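MSM0271 protein (Mycobacterium smegmatis, PDB 5SUH) serves as a trimeric, tandem-domain shell protein of the RMM bacterial microcompartment, a building block of the protein coat that probably also bears on transport across it. Local coordinates at residues 138-143 and 173-178; 146-151 and 169-174; 158-163 and 198-203; 187-192 and 220-225. All coordinates share one frame; numbering follows the deposited sequence.

Contact 1: 138-143 and 173-178; sequences RVLFHD and VYEMTP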
loop_
_atom_site.group_PDB
_atom_site.type_symbol
_atom_site.label_atom_id
_atom_site.label_comp_id
_atom_site.label_asym_id
_atom_site.label_seq_id
_atom_site.Cartn_x
_atom_site.Cartn_y
_atom_site.Cartn_z
ATOM N N ARG A 138 -10.037 31.104 1.110
ATOM C CA ARG A 138 -10.375 31.426 -0.270
ATOM C C ARG A 138 -11.149 30.278 -0.882
ATOM O O ARG A 138 -10.648 29.159 -0.956
ATOM C CB ARG A 138 -9.142 31.712 -1.122
ATOM C CG ARG A 138 -9.498 31.847 -2.596
ATOM C CD ARG A 138 -8.586 32.809 -3.319
ATOM N NE ARG A 138 -7.196 32.363 -3.337
ATOM C CZ ARG A 138 -6.644 31.676 -4.337
ATOM N NH1 ARG A 138 -7.364 31.369 -5.415
ATOM N NH2 ARG A 138 -5.368 31.311 -4.264
ATOM N N VAL A 139 -12.380 30.560 -1.296
ATOM C CA VAL A 139 -13.219 29.566 -1.931
ATOM C C VAL A 139 -12.817 29.335 -3.390
ATOM O O VAL A 139 -12.728 30.282 -4.164
ATOM C CB VAL A 139 -14.650 29.984 -1.820
ATOM C CG1 VAL A 139 -15.503 29.094 -2.662
ATOM C CG2 VAL A 139 -15.055 29.941 -0.338
ATOM N N LEU A 140 -12.541 28.083 -3.750
ATOM C CA LEU A 140 -12.074 27.745 -5.107
ATOM C C LEU A 140 -13.205 27.225 -5.994
ATOM O O LEU A 140 -13.221 27.468 -7.183
ATOM C CB LEU A 140 -10.958 26.686 -5.064
ATOM C CG LEU A 140 -9.636 27.100 -4.386
ATOM C CD1 LEU A 140 -8.590 25.990 -4.377
ATOM C CD2 LEU A 140 -9.091 28.335 -5.035
ATOM N N PHE A 141 -14.142 26.497 -5.395
ATOM C CA PHE A 141 -15.246 25.895 -6.127
ATOM C C PHE A 141 -16.315 25.354 -5.162
ATOM O O PHE A 141 -16.008 24.942 -4.039
ATOM C CB PHE A 141 -14.728 24.762 -7.047
ATOM C CG PHE A 141 -15.781 24.180 -7.958
ATOM C CD1 PHE A 141 -16.100 24.804 -9.170
ATOM C CD2 PHE A 141 -16.470 23.020 -7.599
ATOM C CE1 PHE A 141 -17.078 24.282 -10.008
ATOM C CE2 PHE A 141 -17.460 22.489 -8.431
ATOM C CZ PHE A 141 -17.765 23.129 -9.637
ATOM N N HIS A 142 -17.570 25.417 -5.579
ATOM C CA HIS A 142 -18.642 24.654 -4.918
ATOM C C HIS A 142 -19.780 24.401 -5.928
ATOM O O HIS A 142 -19.949 25.152 -6.895
ATOM C CB HIS A 142 -19.151 25.333 -3.626
ATOM C CG HIS A 142 -19.703 26.708 -3.831
ATOM N ND1 HIS A 142 -20.886 26.947 -4.516
ATOM C CD2 HIS A 142 -19.253 27.914 -3.435
ATOM C CE1 HIS A 142 -21.119 28.241 -4.538
ATOM N NE2 HIS A 142 -20.150 28.857 -3.886
ATOM N N ASP A 143 -20.513 23.314 -5.713
ATOM C CA ASP A 143 -21.616 22.921 -6.570
ATOM C C ASP A 143 -22.478 21.852 -5.908
ATOM O O ASP A 143 -22.002 21.120 -5.025
ATOM C CB ASP A 143 -21.091 22.395 -7.903
ATOM C CG ASP A 143 -22.137 22.437 -9.013
ATOM O OD1 ASP A 143 -23.262 22.964 -8.802
ATOM O OD2 ASP A 143 -21.826 21.922 -10.105
ATOM N N VAL A 173 -20.129 19.386 -3.324
ATOM C CA VAL A 173 -18.664 19.413 -3.299
ATOM C C VAL A 173 -18.252 20.847 -2.998
ATOM O O VAL A 173 -18.883 21.795 -3.484
ATOM C CB VAL A 173 -17.996 18.910 -4.632
ATOM C CG1 VAL A 173 -18.145 17.388 -4.801
ATOM C CG2 VAL A 173 -18.547 19.645 -5.853
ATOM N N TYR A 174 -17.215 21.003 -2.174
ATOM C CA TYR A 174 -16.748 22.323 -1.752
ATOM C C TYR A 174 -15.220 22.337 -1.649
ATOM O O TYR A 174 -14.609 21.529 -0.916
ATOM C CB TYR A 174 -17.350 22.693 -0.400
ATOM C CG TYR A 174 -17.644 24.156 -0.202
ATOM C CD1 TYR A 174 -18.953 24.590 0.009
ATOM C CD2 TYR A 174 -16.620 25.109 -0.193
ATOM C CE1 TYR A 174 -19.241 25.945 0.206
ATOM C CE2 TYR A 174 -16.902 26.455 -0.002
ATOM C CZ TYR A 174 -18.222 26.863 0.204
ATOM O OH TYR A 174 -18.534 28.196 0.399
ATOM N N GLU A 175 -14.603 23.249 -2.383
ATOM C CA GLU A 175 -13.160 23.320 -2.414
ATOM C C GLU A 175 -12.665 24.693 -1.946
ATOM O O GLU A 175 -13.173 25.727 -2.389
ATOM C CB GLU A 175 -12.646 23.005 -3.835
ATOM C CG GLU A 175 -11.119 22.836 -3.902
ATOM C CD GLU A 175 -10.601 22.358 -5.257
ATOM O OE1 GLU A 175 -11.342 22.407 -6.267
ATOM O OE2 GLU A 175 -9.438 21.914 -5.305
ATOM N N MET A 176 -11.621 24.687 -1.116
ATOM C CA MET A 176 -11.063 25.906 -0.505
ATOM C C MET A 176 -9.550 25.822 -0.318
ATOM O O MET A 176 -8.959 24.729 -0.406
ATOM C CB MET A 176 -11.702 26.143 0.854
ATOM C CG MET A 176 -11.375 24.963 1.795
ATOM S SD MET A 176 -12.725 24.552 2.868
ATOM C CE MET A 176 -13.827 23.729 1.723
ATOM N N THR A 177 -8.931 26.964 -0.017
ATOM C CA THR A 177 -7.524 26.962 0.349
ATOM C C THR A 177 -7.218 28.122 1.330
ATOM O O THR A 177 -7.800 29.203 1.218
ATOM C CB THR A 177 -6.593 27.005 -0.900
ATOM O OG1 THR A 177 -5.258 26.755 -0.474
ATOM C CG2 THR A 177 -6.649 28.354 -1.675
ATOM N N PRO A 178 -6.337 27.887 2.335
ATOM C CA PRO A 178 -5.600 26.654 2.688
ATOM C C PRO A 178 -6.480 25.442 3.029
ATOM O O PRO A 178 -7.586 25.569 3.543
ATOM C CB PRO A 178 -4.782 27.056 3.932
ATOM C CG PRO A 178 -4.764 28.547 3.936
ATOM C CD PRO A 178 -6.055 28.987 3.279
#

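Contact 2: 146-151 and 169-174; sequences TDITDQ and QSLLVY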
loop_
_atom_site.group_PDB
_atom_site.type_symbol
_atom_site.label_atom_id
_atom_site.label_comp_id
_atom_site.label_asym_id
_atom_site.label_seq_id
_atom_site.Cartn_x
_atom_site.Cartn_y
_atom_site.Cartn_z
ATOM N N THR A 146 -27.485 17.165 -8.072
ATOM C CA THR A 146 -28.671 16.439 -7.611
ATOM C C THR A 146 -28.838 15.081 -8.293
ATOM O O THR A 146 -28.377 14.886 -9.415
ATOM C CB THR A 146 -29.946 17.253 -7.819
ATOM O OG1 THR A 146 -30.150 17.491 -9.214
ATOM C CG2 THR A 146 -29.841 18.564 -7.082
ATOM N N ASP A 147 -29.438 14.137 -7.570
ATOM C CA ASP A 147 -29.805 12.829 -8.114
ATOM C C ASP A 147 -28.612 12.161 -8.818
ATOM O O ASP A 147 -28.640 11.913 -10.028
ATOM C CB ASP A 147 -30.999 13.003 -9.074
ATOM C CG ASP A 147 -31.616 11.676 -9.517
ATOM O OD1 ASP A 147 -31.566 10.702 -8.731
ATOM O OD2 ASP A 147 -32.174 11.608 -10.644
ATOM N N ILE A 148 -27.584 11.818 -8.045
ATOM C CA ILE A 148 -26.358 11.291 -8.631
ATOM C C ILE A 148 -26.648 9.953 -9.352
ATOM O O ILE A 148 -27.421 9.114 -8.870
ATOM C CB ILE A 148 -25.234 11.141 -7.543
ATOM C CG1 ILE A 148 -23.882 10.828 -8.185
ATOM C CG2 ILE A 148 -25.583 10.087 -6.474
ATOM C CD1 ILE A 148 -22.693 10.831 -7.203
ATOM N N THR A 149 -26.084 9.796 -10.546
ATOM C CA THR A 149 -26.304 8.583 -11.342
ATOM C C THR A 149 -25.577 7.416 -10.687
ATOM O O THR A 149 -24.608 7.616 -9.944
ATOM C CB THR A 149 -25.809 8.730 -12.778
ATOM O OG1 THR A 149 -24.378 8.828 -12.781
ATOM C CG2 THR A 149 -26.379 9.964 -13.419
ATOM N N ASP A 150 -26.029 6.198 -10.948
ATOM C CA ASP A 150 -25.473 5.050 -10.236
ATOM C C ASP A 150 -24.007 4.791 -10.605
ATOM O O ASP A 150 -23.215 4.369 -9.758
ATOM C CB ASP A 150 -26.347 3.811 -10.456
ATOM C CG ASP A 150 -26.510 3.459 -11.906
ATOM O OD1 ASP A 150 -26.060 4.246 -12.770
ATOM O OD2 ASP A 150 -27.111 2.395 -12.179
ATOM N N GLN A 151 -23.627 5.089 -11.845
ATOM C CA GLN A 151 -22.238 4.904 -12.275
ATOM C C GLN A 151 -21.306 5.946 -11.634
ATOM O O GLN A 151 -20.150 5.661 -11.308
ATOM C CB GLN A 151 -22.149 4.950 -13.805
ATOM C CG GLN A 151 -22.462 3.620 -14.488
ATOM C CD GLN A 151 -22.198 3.636 -15.994
ATOM O OE1 GLN A 151 -21.523 2.758 -16.521
ATOM N NE2 GLN A 151 -22.760 4.607 -16.687
ATOM N N GLN A 169 -29.130 10.211 -4.248
ATOM C CA GLN A 169 -28.847 11.252 -3.291
ATOM C C GLN A 169 -28.264 12.497 -4.006
ATOM O O GLN A 169 -27.732 12.404 -5.136
ATOM C CB GLN A 169 -27.873 10.738 -2.239
ATOM C CG GLN A 169 -28.457 9.736 -1.230
ATOM C CD GLN A 169 -27.475 9.496 -0.084
ATOM O OE1 GLN A 169 -26.421 8.859 -0.244
ATOM N NE2 GLN A 169 -27.797 10.065 1.074
ATOM N N SER A 170 -28.348 13.651 -3.344
ATOM C CA SER A 170 -27.714 14.848 -3.864
ATOM C C SER A 170 -26.300 14.981 -3.264
ATOM O O SER A 170 -26.052 14.627 -2.106
ATOM C CB SER A 170 -28.557 16.083 -3.556
ATOM O OG SER A 170 -29.784 16.035 -4.258
ATOM N N LEU A 171 -25.372 15.480 -4.061
ATOM C CA LEU A 171 -23.983 15.602 -3.633
ATOM C C LEU A 171 -23.493 17.061 -3.616
ATOM O O LEU A 171 -23.610 17.769 -4.622
ATOM C CB LEU A 171 -23.095 14.780 -4.553
ATOM C CG LEU A 171 -21.595 14.967 -4.419
ATOM C CD1 LEU A 171 -21.141 14.388 -3.076
ATOM C CD2 LEU A 171 -20.909 14.307 -5.611
ATOM N N LEU A 172 -22.962 17.507 -2.474
ATOM C CA LEU A 172 -22.304 18.813 -2.404
ATOM C C LEU A 172 -20.791 18.668 -2.422
ATOM O O LEU A 172 -20.226 17.904 -1.625
ATOM C CB LEU A 172 -22.711 19.553 -1.139
ATOM C CG LEU A 172 -21.828 20.720 -0.700
ATOM C CD1 LEU A 172 -21.882 21.898 -1.680
ATOM C CD2 LEU A 172 -22.229 21.145 0.700
ATOM N N VAL A 173 -20.129 19.386 -3.324
ATOM C CA VAL A 173 -18.664 19.413 -3.299
ATOM C C VAL A 173 -18.252 20.847 -2.998
ATOM O O VAL A 173 -18.883 21.795 -3.484
ATOM C CB VAL A 173 -17.996 18.910 -4.632
ATOM C CG1 VAL A 173 -18.145 17.388 -4.801
ATOM C CG2 VAL A 173 -18.547 19.645 -5.853
ATOM N N TYR A 174 -17.215 21.003 -2.174
ATOM C CA TYR A 174 -16.748 22.323 -1.752
ATOM C C TYR A 174 -15.220 22.337 -1.649
ATOM O O TYR A 174 -14.609 21.529 -0.916
ATOM C CB TYR A 174 -17.350 22.693 -0.400
ATOM C CG TYR A 174 -17.644 24.156 -0.202
ATOM C CD1 TYR A 174 -18.953 24.590 0.009
ATOM C CD2 TYR A 174 -16.620 25.109 -0.193
ATOM C CE1 TYR A 174 -19.241 25.945 0.206
ATOM C CE2 TYR A 174 -16.902 26.455 -0.002
ATOM C CZ TYR A 174 -18.222 26.863 0.204
ATOM O OH TYR A 174 -18.534 28.196 0.399
#

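Contact 3: 158-163 and 198-203; sequences RNRQAS and VVDVQM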
loop_
_atom_site.group_PDB
_atom_site.type_symbol
_atom_site.label_atom_id
_atom_site.label_comp_id
_atom_site.label_asym_id
_atom_site.label_seq_id
_atom_site.Cartn_x
_atom_site.Cartn_y
_atom_site.Cartn_z
ATOM N N ARG A 158 -15.224 4.322 -4.627
ATOM C CA ARG A 158 -13.959 3.589 -4.489
ATOM C C ARG A 158 -12.718 4.514 -4.469
ATOM O O ARG A 158 -11.591 4.049 -4.299
ATOM C CB ARG A 158 -13.803 2.549 -5.582
ATOM C CG ARG A 158 -15.103 2.007 -6.093
ATOM C CD ARG A 158 -14.846 0.826 -7.006
ATOM N NE ARG A 158 -13.613 0.950 -7.775
ATOM C CZ ARG A 158 -13.111 -0.030 -8.523
ATOM N NH1 ARG A 158 -11.970 0.151 -9.179
ATOM N NH2 ARG A 158 -13.756 -1.190 -8.621
ATOM N N ASN A 159 -12.923 5.819 -4.620
ATOM C CA ASN A 159 -11.818 6.764 -4.455
ATOM C C ASN A 159 -11.958 7.463 -3.099
ATOM O O ASN A 159 -11.149 8.324 -2.741
ATOM C CB ASN A 159 -11.807 7.827 -5.576
ATOM C CG ASN A 159 -11.627 7.229 -6.989
ATOM O OD1 ASN A 159 -12.295 7.652 -7.941
ATOM N ND2 ASN A 159 -10.753 6.227 -7.115
ATOM N N ARG A 160 -12.992 7.066 -2.353
ATOM C CA ARG A 160 -13.253 7.552 -0.992
ATOM C C ARG A 160 -13.157 6.318 -0.098
ATOM O O ARG A 160 -13.390 5.209 -0.622
ATOM C CB ARG A 160 -14.625 8.196 -0.898
ATOM C CG ARG A 160 -14.926 9.231 -1.977
ATOM C CD ARG A 160 -13.829 10.259 -2.100
ATOM N NE ARG A 160 -13.746 10.781 -3.458
ATOM C CZ ARG A 160 -12.715 11.484 -3.907
ATOM N NH1 ARG A 160 -11.718 11.744 -3.076
ATOM N NH2 ARG A 160 -12.680 11.922 -5.168
ATOM N N GLN A 161 -12.798 6.450 1.194
ATOM C CA GLN A 161 -12.871 5.248 2.031
ATOM C C GLN A 161 -13.785 5.217 3.294
ATOM O O GLN A 161 -13.856 4.165 3.953
ATOM C CB GLN A 161 -11.456 4.802 2.459
ATOM C CG GLN A 161 -10.247 4.984 1.467
ATOM C CD GLN A 161 -10.598 4.742 -0.027
ATOM O OE1 GLN A 161 -10.506 5.647 -0.847
ATOM N NE2 GLN A 161 -11.047 3.529 -0.353
ATOM N N ALA A 162 -14.558 6.268 3.593
ATOM C CA ALA A 162 -15.411 6.235 4.804
ATOM C C ALA A 162 -16.861 5.852 4.493
ATOM O O ALA A 162 -17.120 4.745 4.003
ATOM C CB ALA A 162 -15.362 7.597 5.528
ATOM N N SER A 163 -17.812 6.739 4.808
ATOM C CA SER A 163 -19.217 6.494 4.442
ATOM C C SER A 163 -19.329 6.593 2.943
ATOM O O SER A 163 -18.381 7.013 2.248
ATOM C CB SER A 163 -20.237 7.446 5.079
ATOM O OG SER A 163 -20.621 7.059 6.379
ATOM N N VAL A 198 -21.118 12.435 5.603
ATOM C CA VAL A 198 -19.773 12.902 5.286
ATOM C C VAL A 198 -19.020 11.823 4.497
ATOM O O VAL A 198 -18.623 10.786 5.047
ATOM C CB VAL A 198 -19.033 13.286 6.554
ATOM C CG1 VAL A 198 -17.657 13.829 6.227
ATOM C CG2 VAL A 198 -19.863 14.318 7.311
ATOM N N VAL A 199 -18.875 12.054 3.195
ATOM C CA VAL A 199 -18.336 11.044 2.290
ATOM C C VAL A 199 -16.818 11.058 2.287
ATOM O O VAL A 199 -16.169 10.018 2.261
ATOM C CB VAL A 199 -18.875 11.232 0.849
ATOM C CG1 VAL A 199 -18.250 10.245 -0.101
ATOM C CG2 VAL A 199 -20.391 11.092 0.823
ATOM N N ASP A 200 -16.260 12.251 2.330
ATOM C CA ASP A 200 -14.827 12.407 2.329
ATOM C C ASP A 200 -14.506 13.826 2.761
ATOM O O ASP A 200 -15.275 14.740 2.442
ATOM C CB ASP A 200 -14.262 12.116 0.936
ATOM C CG ASP A 200 -12.751 11.929 0.942
ATOM O OD1 ASP A 200 -12.201 11.604 2.011
ATOM O OD2 ASP A 200 -12.117 12.095 -0.119
ATOM N N VAL A 201 -13.392 14.003 3.480
ATOM C CA VAL A 201 -12.886 15.323 3.858
ATOM C C VAL A 201 -11.393 15.337 3.620
ATOM O O VAL A 201 -10.646 14.696 4.363
ATOM C CB VAL A 201 -13.133 15.690 5.352
ATOM C CG1 VAL A 201 -12.793 17.157 5.592
ATOM C CG2 VAL A 201 -14.548 15.456 5.734
ATOM N N GLN A 202 -10.931 16.072 2.613
ATOM C CA GLN A 202 -9.488 16.127 2.358
ATOM C C GLN A 202 -8.928 17.423 2.951
ATOM O O GLN A 202 -9.176 18.507 2.419
ATOM C CB GLN A 202 -9.215 16.059 0.867
ATOM C CG GLN A 202 -7.870 15.444 0.492
ATOM C CD GLN A 202 -7.559 15.570 -0.999
ATOM O OE1 GLN A 202 -8.398 15.275 -1.860
ATOM N NE2 GLN A 202 -6.335 15.977 -1.306
ATOM N N MET A 203 -8.207 17.333 4.067
ATOM C CA MET A 203 -7.742 18.554 4.730
ATOM C C MET A 203 -6.227 18.832 4.615
ATOM O O MET A 203 -5.715 19.748 5.248
ATOM C CB MET A 203 -8.184 18.559 6.186
ATOM C CG MET A 203 -7.567 17.523 7.051
ATOM S SD MET A 203 -8.342 17.583 8.658
ATOM C CE MET A 203 -9.860 16.807 8.276
#

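Contact 4: 187-192 and 220-225; sequences NEAERV and TVARDH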
loop_
_atom_site.group_PDB
_atom_site.type_symbol
_atom_site.label_atom_id
_atom_site.label_comp_id
_atom_site.label_asym_id
_atom_site.label_seq_id
_atom_site.Cartn_x
_atom_site.Cartn_y
_atom_site.Cartn_z
ATOM N N ASN A 187 -17.247 20.085 10.021
ATOM C CA ASN A 187 -17.865 20.093 11.346
ATOM C C ASN A 187 -19.058 21.072 11.434
ATOM O O ASN A 187 -20.073 20.748 12.064
ATOM C CB ASN A 187 -16.835 20.443 12.429
ATOM C CG ASN A 187 -17.340 20.112 13.850
ATOM O OD1 ASN A 187 -17.538 18.940 14.213
ATOM N ND2 ASN A 187 -17.560 21.144 14.645
ATOM N N GLU A 188 -18.964 22.241 10.788
ATOM C CA GLU A 188 -20.075 23.181 10.826
ATOM C C GLU A 188 -21.301 22.624 10.051
ATOM O O GLU A 188 -22.459 22.734 10.524
ATOM C CB GLU A 188 -19.661 24.547 10.265
ATOM C CG GLU A 188 -18.836 25.363 11.251
ATOM C CD GLU A 188 -19.516 25.489 12.621
ATOM O OE1 GLU A 188 -20.697 25.907 12.690
ATOM O OE2 GLU A 188 -18.864 25.154 13.636
ATOM N N ALA A 189 -21.049 22.003 8.898
ATOM C CA ALA A 189 -22.132 21.399 8.112
ATOM C C ALA A 189 -22.886 20.330 8.915
ATOM O O ALA A 189 -24.114 20.298 8.917
ATOM C CB ALA A 189 -21.598 20.797 6.802
ATOM N N GLU A 190 -22.169 19.471 9.628
ATOM C CA GLU A 190 -22.870 18.411 10.333
ATOM C C GLU A 190 -23.717 18.977 11.497
ATOM O O GLU A 190 -24.770 18.427 11.844
ATOM C CB GLU A 190 -21.890 17.356 10.841
ATOM C CG GLU A 190 -22.600 16.197 11.498
ATOM C CD GLU A 190 -21.667 15.157 12.094
ATOM O OE1 GLU A 190 -20.426 15.322 11.981
ATOM O OE2 GLU A 190 -22.197 14.158 12.639
ATOM N N ARG A 191 -23.267 20.077 12.090
ATOM C CA ARG A 191 -23.989 20.662 13.221
ATOM C C ARG A 191 -25.374 21.160 12.786
ATOM O O ARG A 191 -26.363 21.088 13.528
ATOM C CB ARG A 191 -23.192 21.810 13.878
ATOM C CG ARG A 191 -23.984 22.542 14.956
ATOM C CD ARG A 191 -23.290 23.685 15.737
ATOM N NE ARG A 191 -21.943 24.024 15.320
ATOM C CZ ARG A 191 -20.842 23.612 15.958
ATOM N NH1 ARG A 191 -20.942 22.806 17.013
ATOM N NH2 ARG A 191 -19.634 23.978 15.524
ATOM N N VAL A 192 -25.405 21.693 11.579
ATOM C CA VAL A 192 -26.544 22.431 11.075
ATOM C C VAL A 192 -27.481 21.546 10.246
ATOM O O VAL A 192 -28.634 21.898 9.975
ATOM C CB VAL A 192 -25.984 23.679 10.288
ATOM C CG1 VAL A 192 -26.256 23.626 8.791
ATOM C CG2 VAL A 192 -26.429 24.989 10.935
ATOM N N THR A 220 -28.098 21.834 0.639
ATOM C CA THR A 220 -28.244 23.272 0.389
ATOM C C THR A 220 -28.117 24.074 1.690
ATOM O O THR A 220 -27.504 25.144 1.714
ATOM C CB THR A 220 -29.579 23.595 -0.289
ATOM O OG1 THR A 220 -29.611 22.985 -1.578
ATOM C CG2 THR A 220 -29.774 25.092 -0.464
ATOM N N VAL A 221 -28.686 23.553 2.774
ATOM C CA VAL A 221 -28.550 24.187 4.078
ATOM C C VAL A 221 -27.089 24.195 4.538
ATOM O O VAL A 221 -26.608 25.190 5.101
ATOM C CB VAL A 221 -29.438 23.486 5.110
ATOM C CG1 VAL A 221 -29.127 23.940 6.557
ATOM C CG2 VAL A 221 -30.879 23.774 4.788
ATOM N N ALA A 222 -26.378 23.098 4.283
ATOM C CA ALA A 222 -24.961 23.009 4.669
ATOM C C ALA A 222 -24.109 23.966 3.847
ATOM O O ALA A 222 -23.308 24.712 4.412
ATOM C CB ALA A 222 -24.465 21.618 4.539
ATOM N N ARG A 223 -24.315 24.000 2.528
ATOM C CA ARG A 223 -23.505 24.889 1.698
ATOM C C ARG A 223 -23.652 26.374 2.106
ATOM O O ARG A 223 -22.644 27.100 2.212
ATOM C CB ARG A 223 -23.858 24.759 0.221
ATOM C CG ARG A 223 -23.035 25.740 -0.639
ATOM C CD ARG A 223 -23.702 26.054 -1.928
ATOM N NE ARG A 223 -24.982 26.706 -1.631
ATOM C CZ ARG A 223 -25.976 26.858 -2.510
ATOM N NH1 ARG A 223 -27.099 27.448 -2.126
ATOM N NH2 ARG A 223 -25.871 26.387 -3.757
ATOM N N ASP A 224 -24.894 26.823 2.320
ATOM C CA ASP A 224 -25.160 28.220 2.743
ATOM C C ASP A 224 -24.450 28.559 4.060
ATOM O O ASP A 224 -23.881 29.646 4.223
ATOM C CB ASP A 224 -26.663 28.498 2.892
ATOM C CG ASP A 224 -27.399 28.517 1.548
ATOM O OD1 ASP A 224 -26.723 28.752 0.510
ATOM O OD2 ASP A 224 -28.654 28.311 1.531
ATOM N N HIS A 225 -24.512 27.639 5.014
ATOM C CA HIS A 225 -23.865 27.871 6.289
ATOM C C HIS A 225 -22.339 27.913 6.142
ATOM O O HIS A 225 -21.667 28.794 6.699
ATOM C CB HIS A 225 -24.297 26.794 7.268
ATOM C CG HIS A 225 -23.689 26.912 8.625
ATOM N ND1 HIS A 225 -23.845 28.030 9.422
ATOM C CD2 HIS A 225 -22.988 26.022 9.371
ATOM C CE1 HIS A 225 -23.236 27.834 10.574
ATOM N NE2 HIS A 225 -22.702 26.618 10.570
#

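Contact 1: 138-143 and 173-178
Arg138 pairs with Thr177 and Asp143 with Val173 where strands 138-143 and 173-177 run antiparallel in the sheet of the second BMC domain, the axes of the short segments 4.5 Å apart. Backbone hydrogen bonds carry most of the contact: both these pairs bond each other both ways, and Glu175 N gives to Phe141 O. Between them lies a classic beta bulge. Leu140 N and Phe141 N both face Glu175 O, at 2.8 Å and 3.3 Å, and reach it from the same face of the carbonyl plane. The bulge turns the Leu140 side chain toward strand 173-177, where its CD1 packs against Glu175 CG and Thr177 CG2. Aromatic contacts fill the face bearing His142 and Tyr174. The pairing of these two places His142 CB over the Tyr174 ring, 3.8 Å from its centroid, a CH-pi contact, and chi1 of 59° lays the imidazole alongside the phenol with planes 38° apart. Val139 CG2 touches the edge of the same ring at CE2, 4.0 Å away. On the other face, Val173 CG2 meets the Phe141 ring edge at CE2. The polar ends find partners beyond the pair: Tyr174 OH bonds Thr227, Glu175 bridges to Arg209 and accepts from Leu76 N of a second subunit, and Asp143 bridges to Arg80 of that subunit. One face therefore packs through aromatic and apolar groups against helix 216-232, while the other sends carboxylates into the subunit interface.

Contact 2: 146-151 and 169-174
Ile148 and Gln169 meet where the chain leaves strand 138-145 for helix 150-156 and later returns to begin strand 170-177. Ile148 N gives a nearly straight hydrogen bond to Gln169 O, 3.0 Å long. The isoleucine points toward the strand and its two branches divide the work. CG2 comes down on the same carbonyl, 3.4 Å from Gln169 O, while the extended CG1 branch, anti to the backbone N (chi1 -170°), carries CD1 to 4.2 Å from Leu171 CD2. Leu171 points back toward 146-151, and the two methyls meet at a slant. Gln169 starts its own side chain away from that segment, and its OE1 accepts from Leu166 N. Beside this pair Thr146 and Ser170 draw close, their CA atoms 4.2 Å apart. Ser170 OG lies 3.6 Å from Thr146 CA and is also near CB and CG2, so the hydroxyl meets carbon here; its hydrogen bond is with Thr216 OG1. The contact thus has a single direct hydrogen bond, flanked by small-group packing. Leu156 of helix 150-156 packs on both Ile148 and Leu171, closing the apolar side. Thr216 and Val219 of helix 216-232 lie on the side of Thr146 and Ser170, and Asp147 O accepts from Arg87 of a second subunit, so the crossing from strand to helix is held between its own domain and a neighbour.

Contact 3: 158-163 and 198-203
Arg160, in the loop between helix 150-156 and strand 170-177, reaches across to Asp200 on strand 197-202, an outermost strand, within this chain, of the antiparallel four-stranded sheet of this BMC domain. The tight part is this salt bridge and the carbons behind it. Arg160 NH1 donates to Asp200 OD2 at 3.0 Å with an angle of 141°, and the carboxylate oxygen is met nearly along its C-O bond. The guanidinium and carboxylate planes are 34° apart, and OD2 lies 26° out of the guanidinium plane, so the groups make a single-bonded pair and not a flat two-pronged one. The first torsion, with CG anti to the carbonyl carbon, sets Arg160 CG on Val199 CG1 at 3.9 Å; a bend at chi2 then brings CD beside Asp200 CB, the side chains of Arg160 and Asp200 crossing at about a right angle. Val199 and Asp200 both face Tyr211 of strand 208-214 in a classic beta bulge. Farther along the loop the fit is looser: Ala162 CB lies 4.1 Å from Val199 O, and no hydrogen bond joins residues 161-163 to residues 198-203. Gln161 is exposed and poorly ordered, its side chain starting away from the strand, though its backbone O accepts a weak hydrogen bond from Arg158 of a third subunit. Ser163 is buried, with Pro60 of a fourth subunit packed on it. It meets the strand through carbon, its CB 3.7 Å from Val198 O.

Contact 4: 187-192 and 220-225
Two helices of the second BMC domain, 182-192 and 216-232, pack with two alanines between them, the short segments 187-192 and 220-225 running with their axes 8.8 Å apart and their N-to-C directions at 132°. The backbones are nearest at these alanines, Ala189 CA to Ala222 CA 4.7 Å, with their CB atoms touching at 3.7 Å; the lack of longer side chains lets the helices come near. Toward the end of helix 182-192, Val192 CG1 meets Val221 CG1 at 3.7 Å, while its other branch, CG2, sits over the centre of the His225 ring, 4.0 Å from the centroid, a CH-pi contact. His225 reaches across with CG anti to the backbone N (chi1 179°), laying the imidazole over the first helix. There NE2 donates to Glu188 OE1 at 3.0 Å, nearly in the ring plane and on the anti lone pair of the carboxylate, whose plane is turned 53° from the ring. The carboxylate would tend to favour a proton on NE2; the charge of the ring is not seen. On the sheet side, Arg223 carries helix 216-232 onto the sheet, touching His142 and Ile144 of strand 138-145 and Leu172 and Tyr174 of strand 170-177. Helix 182-192 turns Asn187 and Glu190 to the segment around helix 44-49, where they accept from backbone N atoms of Gln43, Gln45 and Phe46.

Overall arrangement
All four contacts lie in the second BMC range, residues 138-238, their centres 14 to 17 Å apart. Contacts 1 and 2 share Val173 and Tyr174 on strand 170-177, one at the strand pairing and the other where that strand begins. Contact 3 reaches the same sheet at strand 197-202, and its segments alternate along the chain with those of contacts 1, 2 and 4. Contact 4 joins the two helices and follows contacts 1 and 2 in series; Arg223 joins it to both. Contacts 1, 2 and 3 also touch a second subunit, whereas contact 4 packs within its own chain, consistent with sheet and loops contributing to assembly as well as folding.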